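Local coordinates for protein DNA primase (Aquifex aeolicus, PDB 2AU3) that probably synthesises the short RNA primers that DNA polymerase extends during DNA replication, and carries a zinc-binding domain beside its polymerase core, at residues D18-Y23 with P45-S50; E22-E27 with I68-L73; C37-D42 with C61-D66; A140-L145 with R258-G263. One frame throughout, in Å; residues are numbered along the deposited sequence.

Contact 1: residues D18-Y23 with P45-S50; sequences DVISEY and PSFYVS
Ile20 carries the helix side of this contact alone, resting its terminal methyl against Val49 and Phe47 of strand 47-50. Its CD1 meets Val49 CG2 at 3.8 Å, the two side chains reaching toward each other tip to tip, and the branch methyl Ile20 CG2 backs this up at 4.2 Å from the same Val49 CG2. The same CD1 also lies 4.3 Å from Phe47 CE2, at the edge of that ring and close to its plane. With chi2 extended (-162°), the ethyl arm of Ile20 carries CD1 far enough to bridge a backbone gap of 8.3 Å between Ile20 CA and Val49 CA. All three residues are buried, and the contact is purely apolar. Elsewhere on the helix the surface is open: Asp18, Ser21 and Glu22 are exposed, and Glu22 forms a salt bridge with Arg89. On the strand, Tyr48 and Ser50 are partly exposed and do not meet the helix segment. Strand 47-50 is an inner member of the zinc-ribbon sheet, bonded to strands 32-35 and 55-58, while helix 16-23 sets Ile20 on Phe70 and Val19 on Ala67 and Val71 of helix 67-75.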
# COMPACT_ATOMS: atom_id res chain seq x y z
N ASP A 18 -2.75 -28.55 1.46
CA ASP A 18 -2.27 -29.81 2.06
C ASP A 18 -1.62 -29.59 3.44
O ASP A 18 -1.89 -30.35 4.38
CB ASP A 18 -1.28 -30.55 1.15
CG ASP A 18 -1.90 -30.97 -0.18
OD1 ASP A 18 -3.10 -31.31 -0.23
OD2 ASP A 18 -1.24 -30.99 -1.25
N VAL A 19 -0.77 -28.56 3.59
CA VAL A 19 -0.13 -28.41 4.91
C VAL A 19 -1.04 -28.00 6.04
O VAL A 19 -0.96 -28.58 7.12
CB VAL A 19 1.32 -27.73 4.95
CG1 VAL A 19 1.78 -27.22 3.62
CG2 VAL A 19 1.46 -26.69 6.08
N ILE A 20 -1.94 -27.04 5.80
CA ILE A 20 -2.82 -26.59 6.86
C ILE A 20 -3.89 -27.66 7.21
O ILE A 20 -4.33 -27.77 8.37
CB ILE A 20 -3.43 -25.20 6.52
CG1 ILE A 20 -2.28 -24.18 6.31
CG2 ILE A 20 -4.39 -24.74 7.62
CD1 ILE A 20 -2.67 -22.67 6.38
N SER A 21 -4.30 -28.44 6.21
CA SER A 21 -5.30 -29.49 6.43
C SER A 21 -4.82 -30.60 7.39
O SER A 21 -5.63 -31.24 8.04
CB SER A 21 -5.75 -30.11 5.10
OG SER A 21 -6.88 -30.96 5.29
N GLU A 22 -3.51 -30.81 7.47
CA GLU A 22 -2.93 -31.70 8.48
C GLU A 22 -3.27 -31.24 9.91
O GLU A 22 -3.46 -32.06 10.80
CB GLU A 22 -1.40 -31.75 8.31
CG GLU A 22 -0.94 -32.23 6.94
CD GLU A 22 0.28 -33.14 7.01
OE1 GLU A 22 1.35 -32.70 7.48
OE2 GLU A 22 0.18 -34.30 6.57
N TYR A 23 -3.36 -29.92 10.10
CA TYR A 23 -3.53 -29.33 11.43
C TYR A 23 -4.98 -28.99 11.71
O TYR A 23 -5.49 -29.25 12.81
CB TYR A 23 -2.74 -28.04 11.54
CG TYR A 23 -1.26 -28.21 11.55
CD1 TYR A 23 -0.58 -28.45 12.75
CD2 TYR A 23 -0.53 -28.09 10.38
CE1 TYR A 23 0.79 -28.58 12.76
CE2 TYR A 23 0.84 -28.27 10.38
CZ TYR A 23 1.49 -28.48 11.57
OH TYR A 23 2.84 -28.62 11.58
N PRO A 45 -15.88 -18.86 12.32
CA PRO A 45 -14.67 -19.13 11.54
C PRO A 45 -14.26 -17.91 10.70
O PRO A 45 -15.03 -17.45 9.86
CB PRO A 45 -15.08 -20.31 10.65
CG PRO A 45 -16.18 -20.98 11.41
CD PRO A 45 -16.94 -19.86 12.08
N SER A 46 -13.06 -17.39 10.95
CA SER A 46 -12.58 -16.17 10.31
C SER A 46 -11.23 -16.37 9.63
O SER A 46 -10.63 -15.42 9.12
CB SER A 46 -12.45 -15.05 11.34
OG SER A 46 -13.66 -14.88 12.03
N PHE A 47 -10.76 -17.61 9.62
CA PHE A 47 -9.42 -17.96 9.16
C PHE A 47 -9.52 -18.64 7.81
O PHE A 47 -10.08 -19.75 7.70
CB PHE A 47 -8.78 -18.91 10.20
CG PHE A 47 -7.37 -19.32 9.88
CD1 PHE A 47 -6.30 -18.76 10.57
CD2 PHE A 47 -7.12 -20.31 8.92
CE1 PHE A 47 -4.98 -19.16 10.31
CE2 PHE A 47 -5.81 -20.72 8.65
CZ PHE A 47 -4.74 -20.15 9.34
N TYR A 48 -8.98 -17.98 6.78
CA TYR A 48 -9.16 -18.41 5.40
C TYR A 48 -7.86 -18.86 4.77
O TYR A 48 -6.80 -18.30 5.04
CB TYR A 48 -9.80 -17.30 4.56
CG TYR A 48 -11.25 -17.07 4.89
CD1 TYR A 48 -12.26 -17.64 4.12
CD2 TYR A 48 -11.62 -16.28 5.97
CE1 TYR A 48 -13.60 -17.41 4.41
CE2 TYR A 48 -12.94 -16.07 6.28
CZ TYR A 48 -13.92 -16.64 5.50
OH TYR A 48 -15.23 -16.42 5.83
N VAL A 49 -7.95 -19.89 3.94
CA VAL A 49 -6.83 -20.38 3.17
C VAL A 49 -7.20 -20.27 1.70
O VAL A 49 -8.22 -20.80 1.28
CB VAL A 49 -6.49 -21.84 3.54
CG1 VAL A 49 -5.32 -22.34 2.70
CG2 VAL A 49 -6.18 -21.95 5.06
N SER A 50 -6.39 -19.55 0.92
CA SER A 50 -6.69 -19.38 -0.50
C SER A 50 -5.76 -20.29 -1.29
O SER A 50 -4.54 -20.13 -1.25
CB SER A 50 -6.49 -17.92 -0.90
OG SER A 50 -6.32 -17.79 -2.30

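Contact 2: residues E22-E27 with I68-L73; sequences EYLNLE and IKFVSL
The hydroxyl of Tyr23 is hydrogen-bonded to Glu75, one turn beyond Val71 on helix 67-75, and it rests on Val71 itself: Tyr23 OH is 3.6 Å from Val71 CG1 and 4.0 Å from Val71 CG2. The tyrosine lies across the valine at about a right angle, and Val71 CG2 also comes within 4.1 Å of Tyr23 CE2. Behind the hydroxyl, the ring pairs with Phe70 in an offset edge-to-face stack. The edge of Phe70 is turned toward the face of Tyr23, with planes at 66° and centroids 5.4 Å apart. The offset puts the closest approach at one side of the tyrosine, where Phe70 CE2 is 3.4 Å from Tyr23 CD2. This is how the CHC2 zinc-binding domain joins helix 16-23 to helix 67-75, which follows the last strand of the ribbon. Phe70 has CG anti to its backbone N (chi1 176°), sending the ring out from its helix far enough for CZ to meet Leu24 CD1 at 3.8 Å. Replacing Tyr23 by an alanine would probably leave the edge of Phe70 without the tyrosine face it is turned toward, and Glu75 without the hydroxyl it bonds. Leu24, in the chain leading to strand 27-29, also packs on Pro38 and Thr35.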
# COMPACT_ATOMS: atom_id res chain seq x y z
N GLU A 22 -3.51 -30.81 7.47
CA GLU A 22 -2.93 -31.70 8.48
C GLU A 22 -3.27 -31.24 9.91
O GLU A 22 -3.46 -32.06 10.80
CB GLU A 22 -1.40 -31.75 8.31
CG GLU A 22 -0.94 -32.23 6.94
CD GLU A 22 0.28 -33.14 7.01
OE1 GLU A 22 1.35 -32.70 7.48
OE2 GLU A 22 0.18 -34.30 6.57
N TYR A 23 -3.36 -29.92 10.10
CA TYR A 23 -3.53 -29.33 11.43
C TYR A 23 -4.98 -28.99 11.71
O TYR A 23 -5.49 -29.25 12.81
CB TYR A 23 -2.74 -28.04 11.54
CG TYR A 23 -1.26 -28.21 11.55
CD1 TYR A 23 -0.58 -28.45 12.75
CD2 TYR A 23 -0.53 -28.09 10.38
CE1 TYR A 23 0.79 -28.58 12.76
CE2 TYR A 23 0.84 -28.27 10.38
CZ TYR A 23 1.49 -28.48 11.57
OH TYR A 23 2.84 -28.62 11.58
N LEU A 24 -5.65 -28.42 10.71
CA LEU A 24 -7.01 -27.91 10.89
C LEU A 24 -8.08 -28.61 10.05
O LEU A 24 -7.81 -29.16 8.97
CB LEU A 24 -7.06 -26.39 10.64
CG LEU A 24 -5.99 -25.53 11.35
CD1 LEU A 24 -6.07 -24.05 10.93
CD2 LEU A 24 -6.06 -25.69 12.87
N ASN A 25 -9.31 -28.59 10.57
CA ASN A 25 -10.48 -29.01 9.82
C ASN A 25 -10.91 -27.89 8.88
O ASN A 25 -11.46 -26.87 9.33
CB ASN A 25 -11.64 -29.36 10.77
CG ASN A 25 -11.21 -30.26 11.91
OD1 ASN A 25 -10.73 -31.36 11.69
ND2 ASN A 25 -11.40 -29.78 13.14
N LEU A 26 -10.67 -28.07 7.59
CA LEU A 26 -10.93 -27.02 6.63
C LEU A 26 -12.24 -27.32 5.91
O LEU A 26 -12.43 -28.44 5.41
CB LEU A 26 -9.77 -26.87 5.63
CG LEU A 26 -8.40 -26.41 6.17
CD1 LEU A 26 -7.39 -26.38 5.05
CD2 LEU A 26 -8.49 -25.05 6.84
N GLU A 27 -13.14 -26.34 5.90
CA GLU A 27 -14.37 -26.43 5.13
C GLU A 27 -14.20 -25.62 3.85
O GLU A 27 -13.72 -24.49 3.90
CB GLU A 27 -15.55 -25.86 5.90
CG GLU A 27 -16.88 -26.07 5.17
CD GLU A 27 -17.98 -25.10 5.59
OE1 GLU A 27 -17.73 -24.24 6.48
OE2 GLU A 27 -19.11 -25.19 5.02
N ILE A 68 4.81 -22.20 5.15
CA ILE A 68 5.89 -22.34 6.11
C ILE A 68 5.59 -21.51 7.36
O ILE A 68 5.83 -21.95 8.51
CB ILE A 68 7.23 -21.85 5.51
CG1 ILE A 68 7.67 -22.78 4.36
CG2 ILE A 68 8.31 -21.77 6.63
CD1 ILE A 68 8.81 -22.22 3.50
N LYS A 69 5.10 -20.29 7.14
CA LYS A 69 4.79 -19.38 8.22
C LYS A 69 3.68 -19.95 9.11
O LYS A 69 3.75 -19.83 10.33
CB LYS A 69 4.38 -18.02 7.67
CG LYS A 69 3.77 -17.11 8.70
CD LYS A 69 4.07 -15.67 8.37
CE LYS A 69 3.86 -14.78 9.57
NZ LYS A 69 3.28 -13.49 9.13
N PHE A 70 2.66 -20.58 8.51
CA PHE A 70 1.64 -21.24 9.32
C PHE A 70 2.28 -22.25 10.30
O PHE A 70 1.96 -22.27 11.49
CB PHE A 70 0.56 -21.94 8.48
CG PHE A 70 -0.44 -22.69 9.33
CD1 PHE A 70 -1.53 -22.02 9.92
CD2 PHE A 70 -0.25 -24.04 9.62
CE1 PHE A 70 -2.43 -22.70 10.75
CE2 PHE A 70 -1.17 -24.73 10.45
CZ PHE A 70 -2.24 -24.05 11.02
N VAL A 71 3.14 -23.11 9.78
CA VAL A 71 3.77 -24.14 10.61
C VAL A 71 4.60 -23.48 11.71
O VAL A 71 4.53 -23.89 12.90
CB VAL A 71 4.60 -25.15 9.76
CG1 VAL A 71 5.35 -26.15 10.67
CG2 VAL A 71 3.70 -25.87 8.78
N SER A 72 5.34 -22.43 11.34
CA SER A 72 6.13 -21.66 12.32
C SER A 72 5.27 -21.19 13.48
O SER A 72 5.70 -21.23 14.65
CB SER A 72 6.79 -20.44 11.65
OG SER A 72 7.56 -19.73 12.58
N LEU A 73 4.07 -20.70 13.17
CA LEU A 73 3.20 -20.18 14.21
C LEU A 73 2.56 -21.32 14.99
O LEU A 73 2.53 -21.29 16.23
CB LEU A 73 2.13 -19.22 13.65
CG LEU A 73 2.60 -17.92 13.00
CD1 LEU A 73 1.43 -17.26 12.22
CD2 LEU A 73 3.16 -16.97 14.03

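Contact 3: residues C37-D42 with C61-D66; sequences CPFHPD and CGVGGD. With ZN (zinc ion), chain B.
The zinc site of the CHC2 finger is built across this contact: Cys37 and His40 come from one loop, Cys61 from the other, and Cys58 completes the four ligands. Cys37 SG and Cys61 SG each bind the zinc ion at 2.3 Å, and His40 ND1 binds it at 2.0 Å. The backbone N of Cys61 lies over one face of the His40 ring, offset toward the rim. At the ring edge away from the zinc, NE2 gives Asp42 OD1 a short but bent bond of 2.6 Å (N-H...O 121°, weak), with Asp42 OD2 in the ring plane; this second-shell carboxylate probably helps to fix the ring's rotation. The arrangement is that of a zinc ribbon, in which the loop after strand 32-35, and the end of strand 55-58 with the turn after it, hold the metal between them. Backbone N-H groups point at the sulfurs: Phe39 N to Cys37 SG at 3.4 Å, and Val63 N to Cys61 SG more weakly at 3.7 Å. With chi1 at 67° the SG of Cys61 stands between its own backbone N and carbonyl carbon, where it can face both the zinc and Val63 N. Beside the metal, Phe39 CD2 touches Val63 CG1 at 3.8 Å, their side chains crossing at about a right angle. Pro38 CG sits over the centre of the Phe39 ring, and both Phe39 and Val63 continue onto Leu73 of helix 67-75.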
# COMPACT_ATOMS: atom_id res chain seq x y z
N CYS A 37 -9.92 -19.86 13.80
CA CYS A 37 -8.51 -19.53 13.97
C CYS A 37 -7.90 -20.20 15.22
O CYS A 37 -8.49 -20.16 16.29
CB CYS A 37 -8.33 -18.01 14.02
SG CYS A 37 -6.61 -17.48 14.10
N PRO A 38 -6.73 -20.81 15.07
CA PRO A 38 -6.04 -21.45 16.20
C PRO A 38 -5.17 -20.46 17.00
O PRO A 38 -4.57 -20.86 18.00
CB PRO A 38 -5.14 -22.49 15.51
CG PRO A 38 -4.79 -21.84 14.17
CD PRO A 38 -5.96 -20.94 13.81
N PHE A 39 -5.10 -19.21 16.54
CA PHE A 39 -4.18 -18.24 17.12
C PHE A 39 -4.88 -17.13 17.93
O PHE A 39 -4.28 -16.53 18.82
CB PHE A 39 -3.27 -17.63 16.04
CG PHE A 39 -2.57 -18.65 15.19
CD1 PHE A 39 -1.78 -19.63 15.76
CD2 PHE A 39 -2.71 -18.63 13.79
CE1 PHE A 39 -1.14 -20.59 14.98
CE2 PHE A 39 -2.06 -19.58 12.99
CZ PHE A 39 -1.27 -20.56 13.60
N HIS A 40 -6.15 -16.89 17.61
CA HIS A 40 -7.01 -16.01 18.40
C HIS A 40 -8.37 -16.69 18.60
O HIS A 40 -8.73 -17.58 17.84
CB HIS A 40 -7.14 -14.63 17.74
CG HIS A 40 -8.33 -14.50 16.83
ND1 HIS A 40 -8.34 -14.96 15.53
CD2 HIS A 40 -9.55 -13.94 17.03
CE1 HIS A 40 -9.51 -14.71 14.98
NE2 HIS A 40 -10.27 -14.09 15.86
N PRO A 41 -9.13 -16.29 19.62
CA PRO A 41 -10.40 -16.95 19.89
C PRO A 41 -11.66 -16.22 19.43
O PRO A 41 -12.18 -15.41 20.20
CB PRO A 41 -10.41 -17.04 21.42
CG PRO A 41 -9.55 -15.86 21.89
CD PRO A 41 -8.76 -15.35 20.70
N ASP A 42 -12.18 -16.48 18.23
CA ASP A 42 -13.58 -16.11 18.02
C ASP A 42 -14.62 -17.09 17.45
O ASP A 42 -14.34 -17.98 16.64
CB ASP A 42 -13.83 -14.61 17.67
CG ASP A 42 -13.29 -14.19 16.32
OD1 ASP A 42 -12.71 -15.04 15.60
OD2 ASP A 42 -13.42 -13.00 15.92
N CYS A 61 -8.07 -11.87 13.61
CA CYS A 61 -6.92 -11.22 14.23
C CYS A 61 -5.93 -10.62 13.23
O CYS A 61 -5.05 -9.87 13.62
CB CYS A 61 -6.20 -12.17 15.17
SG CYS A 61 -5.42 -13.54 14.28
N GLY A 62 -6.05 -10.95 11.95
CA GLY A 62 -5.21 -10.36 10.93
C GLY A 62 -3.93 -11.11 10.62
O GLY A 62 -3.21 -10.75 9.69
N VAL A 63 -3.62 -12.14 11.40
CA VAL A 63 -2.50 -13.02 11.09
C VAL A 63 -2.64 -13.59 9.66
O VAL A 63 -3.73 -13.94 9.21
CB VAL A 63 -2.33 -14.16 12.15
CG1 VAL A 63 -3.24 -15.34 11.89
CG2 VAL A 63 -0.91 -14.62 12.21
N GLY A 64 -1.53 -13.63 8.94
CA GLY A 64 -1.54 -14.10 7.57
C GLY A 64 -0.16 -14.50 7.13
O GLY A 64 0.83 -14.11 7.75
N GLY A 65 -0.08 -15.28 6.06
CA GLY A 65 1.20 -15.64 5.49
C GLY A 65 1.17 -16.90 4.63
O GLY A 65 0.09 -17.39 4.25
N ASP A 66 2.35 -17.44 4.33
CA ASP A 66 2.44 -18.65 3.52
C ASP A 66 2.38 -19.91 4.39
O ASP A 66 2.13 -19.85 5.61
CB ASP A 66 3.68 -18.63 2.58
CG ASP A 66 5.02 -18.69 3.35
OD1 ASP A 66 5.01 -18.94 4.57
OD2 ASP A 66 6.15 -18.51 2.81
ZN ZN B . -7.01 -15.25 14.07

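Contact 4: residues A140-L145 with R258-G263; sequences ARKFDL and RLFSEG
Phe143 drives the edge of its ring into the face of Phe260, and this T-shaped pair is the heart of the contact. The planes stand at 81° with centroids 4.9 Å apart; Phe143 CZ lies above the centre of the Phe260 ring, while Phe143 CE2 comes within 3.7 Å of Phe260 CD2. Aliphatic packing adds to it. Lys142 runs fully extended through chi3 and bends at chi4 (58°), bringing its CE to 3.8 Å from Phe260 CE2. Were Phe260 replaced by an alanine, the edge of Phe143 would probably lose the face it presses on, and the Lys142 chain its aromatic neighbour. No hydrogen bond crosses between the segments; the polar bonds are local or run to other parts of the fold. Arg258 NH1 holds Glu262 OE2 in a salt bridge of 2.9 Å, with the oxygen in the guanidinium plane and its anti lone pair used; Arg258 has a second carboxylate in Asp330. Both helices stop in Schellman motifs: Leu145 N reaches back to Ala140 O at 2.9 Å, around Asp144 with its positive phi, and Gly263 N bonds Phe260 O at 3.0 Å. The contact joins the ends of helix 137-142, in the N-terminal part of the catalytic core, and helix 253-261 of the Toprim region. Glu236 of helix 234-244 touches all three contacting side chains, and Phe143 packs further on Leu256 and Leu257 of the same helix 253-261.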
# COMPACT_ATOMS: atom_id res chain seq x y z
N ALA A 140 -7.76 -2.15 9.52
CA ALA A 140 -6.52 -2.15 10.30
C ALA A 140 -5.84 -3.53 10.22
O ALA A 140 -4.62 -3.62 10.06
CB ALA A 140 -6.80 -1.75 11.79
N ARG A 141 -6.65 -4.60 10.31
CA ARG A 141 -6.16 -5.97 10.20
C ARG A 141 -5.73 -6.38 8.79
O ARG A 141 -4.69 -7.04 8.62
CB ARG A 141 -7.21 -6.94 10.69
CG ARG A 141 -7.41 -6.87 12.20
CD ARG A 141 -8.34 -7.92 12.74
NE ARG A 141 -9.70 -7.80 12.20
CZ ARG A 141 -10.74 -7.30 12.87
NH1 ARG A 141 -10.60 -6.82 14.11
NH2 ARG A 141 -11.93 -7.26 12.28
N LYS A 142 -6.53 -5.99 7.78
CA LYS A 142 -6.16 -6.25 6.39
C LYS A 142 -4.80 -5.68 6.03
O LYS A 142 -4.00 -6.34 5.34
CB LYS A 142 -7.20 -5.69 5.41
CG LYS A 142 -6.83 -5.93 3.94
CD LYS A 142 -7.90 -5.34 3.04
CE LYS A 142 -7.62 -5.61 1.58
NZ LYS A 142 -7.50 -7.05 1.23
N PHE A 143 -4.58 -4.44 6.47
CA PHE A 143 -3.37 -3.70 6.16
C PHE A 143 -2.22 -3.94 7.15
O PHE A 143 -1.14 -3.36 7.00
CB PHE A 143 -3.65 -2.19 6.03
CG PHE A 143 -4.23 -1.81 4.69
CD1 PHE A 143 -3.40 -1.35 3.65
CD2 PHE A 143 -5.57 -1.98 4.44
CE1 PHE A 143 -3.94 -1.02 2.39
CE2 PHE A 143 -6.11 -1.64 3.18
CZ PHE A 143 -5.26 -1.14 2.15
N ASP A 144 -2.46 -4.80 8.14
CA ASP A 144 -1.41 -5.24 9.06
C ASP A 144 -0.85 -4.07 9.90
O ASP A 144 0.32 -4.04 10.27
CB ASP A 144 -0.29 -6.01 8.31
CG ASP A 144 -0.78 -7.32 7.71
OD1 ASP A 144 -0.48 -7.61 6.54
OD2 ASP A 144 -1.51 -8.13 8.35
N LEU A 145 -1.73 -3.14 10.25
CA LEU A 145 -1.35 -2.03 11.12
C LEU A 145 -0.77 -2.53 12.41
O LEU A 145 -1.23 -3.56 12.99
CB LEU A 145 -2.52 -1.10 11.39
CG LEU A 145 -3.16 -0.46 10.16
CD1 LEU A 145 -3.86 0.78 10.62
CD2 LEU A 145 -2.21 -0.14 9.04
N ARG A 258 -8.80 5.35 5.21
CA ARG A 258 -10.16 5.86 5.39
C ARG A 258 -11.07 5.48 4.25
O ARG A 258 -12.18 5.02 4.49
CB ARG A 258 -10.15 7.39 5.53
CG ARG A 258 -9.74 7.86 6.91
CD ARG A 258 -10.76 7.53 8.00
NE ARG A 258 -11.88 8.45 7.92
CZ ARG A 258 -13.16 8.09 7.80
NH1 ARG A 258 -13.51 6.82 7.76
NH2 ARG A 258 -14.09 9.01 7.72
N LEU A 259 -10.64 5.71 3.01
CA LEU A 259 -11.47 5.32 1.85
C LEU A 259 -11.75 3.81 1.85
O LEU A 259 -12.90 3.36 1.67
CB LEU A 259 -10.82 5.80 0.53
CG LEU A 259 -11.35 7.11 -0.08
CD1 LEU A 259 -11.05 8.31 0.82
CD2 LEU A 259 -10.71 7.31 -1.47
N PHE A 260 -10.71 3.02 2.12
CA PHE A 260 -10.86 1.55 2.24
C PHE A 260 -11.83 1.18 3.39
O PHE A 260 -12.61 0.24 3.26
CB PHE A 260 -9.52 0.89 2.54
CG PHE A 260 -9.05 -0.02 1.47
CD1 PHE A 260 -8.26 0.47 0.44
CD2 PHE A 260 -9.40 -1.35 1.48
CE1 PHE A 260 -7.84 -0.39 -0.56
CE2 PHE A 260 -8.97 -2.21 0.49
CZ PHE A 260 -8.18 -1.71 -0.53
N SER A 261 -11.75 1.91 4.50
CA SER A 261 -12.72 1.75 5.60
C SER A 261 -14.15 1.97 5.15
O SER A 261 -15.09 1.43 5.72
CB SER A 261 -12.37 2.69 6.77
OG SER A 261 -11.13 2.32 7.37
N GLU A 262 -14.32 2.77 4.10
CA GLU A 262 -15.66 3.10 3.65
C GLU A 262 -16.03 2.28 2.41
O GLU A 262 -17.02 2.57 1.74
CB GLU A 262 -15.75 4.60 3.34
CG GLU A 262 -15.43 5.52 4.53
CD GLU A 262 -16.43 5.42 5.68
OE1 GLU A 262 -17.54 4.90 5.47
OE2 GLU A 262 -16.09 5.85 6.82
N GLY A 263 -15.24 1.24 2.12
CA GLY A 263 -15.50 0.37 0.98
C GLY A 263 -15.10 0.93 -0.39
O GLY A 263 -15.58 0.47 -1.43

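Contacts 1, 2 and 3 share one core in the zinc-binding domain. Contacts 1 and 2, both from helix 16-23, have centres about 5 Å apart, and each centre is about 10 Å from that of contact 3. Phe70 ties them together: its CE1 is 3.7 Å from Phe47 CZ of contact 1 and 3.7 Å from Phe39 CZ of contact 3. The nearest atoms of the Phe47 side chain are about 5 Å from the zinc ion, those of Phe70 about 9 Å. Contact 4 belongs to the polymerase core, its centre about 17 Å from that of contact 3, yet its segment 140-145 reaches the zinc-binding domain, Arg141 CD lying 3.7 Å from Cys61 C. It lies away from the predicted magnesium-binding residues.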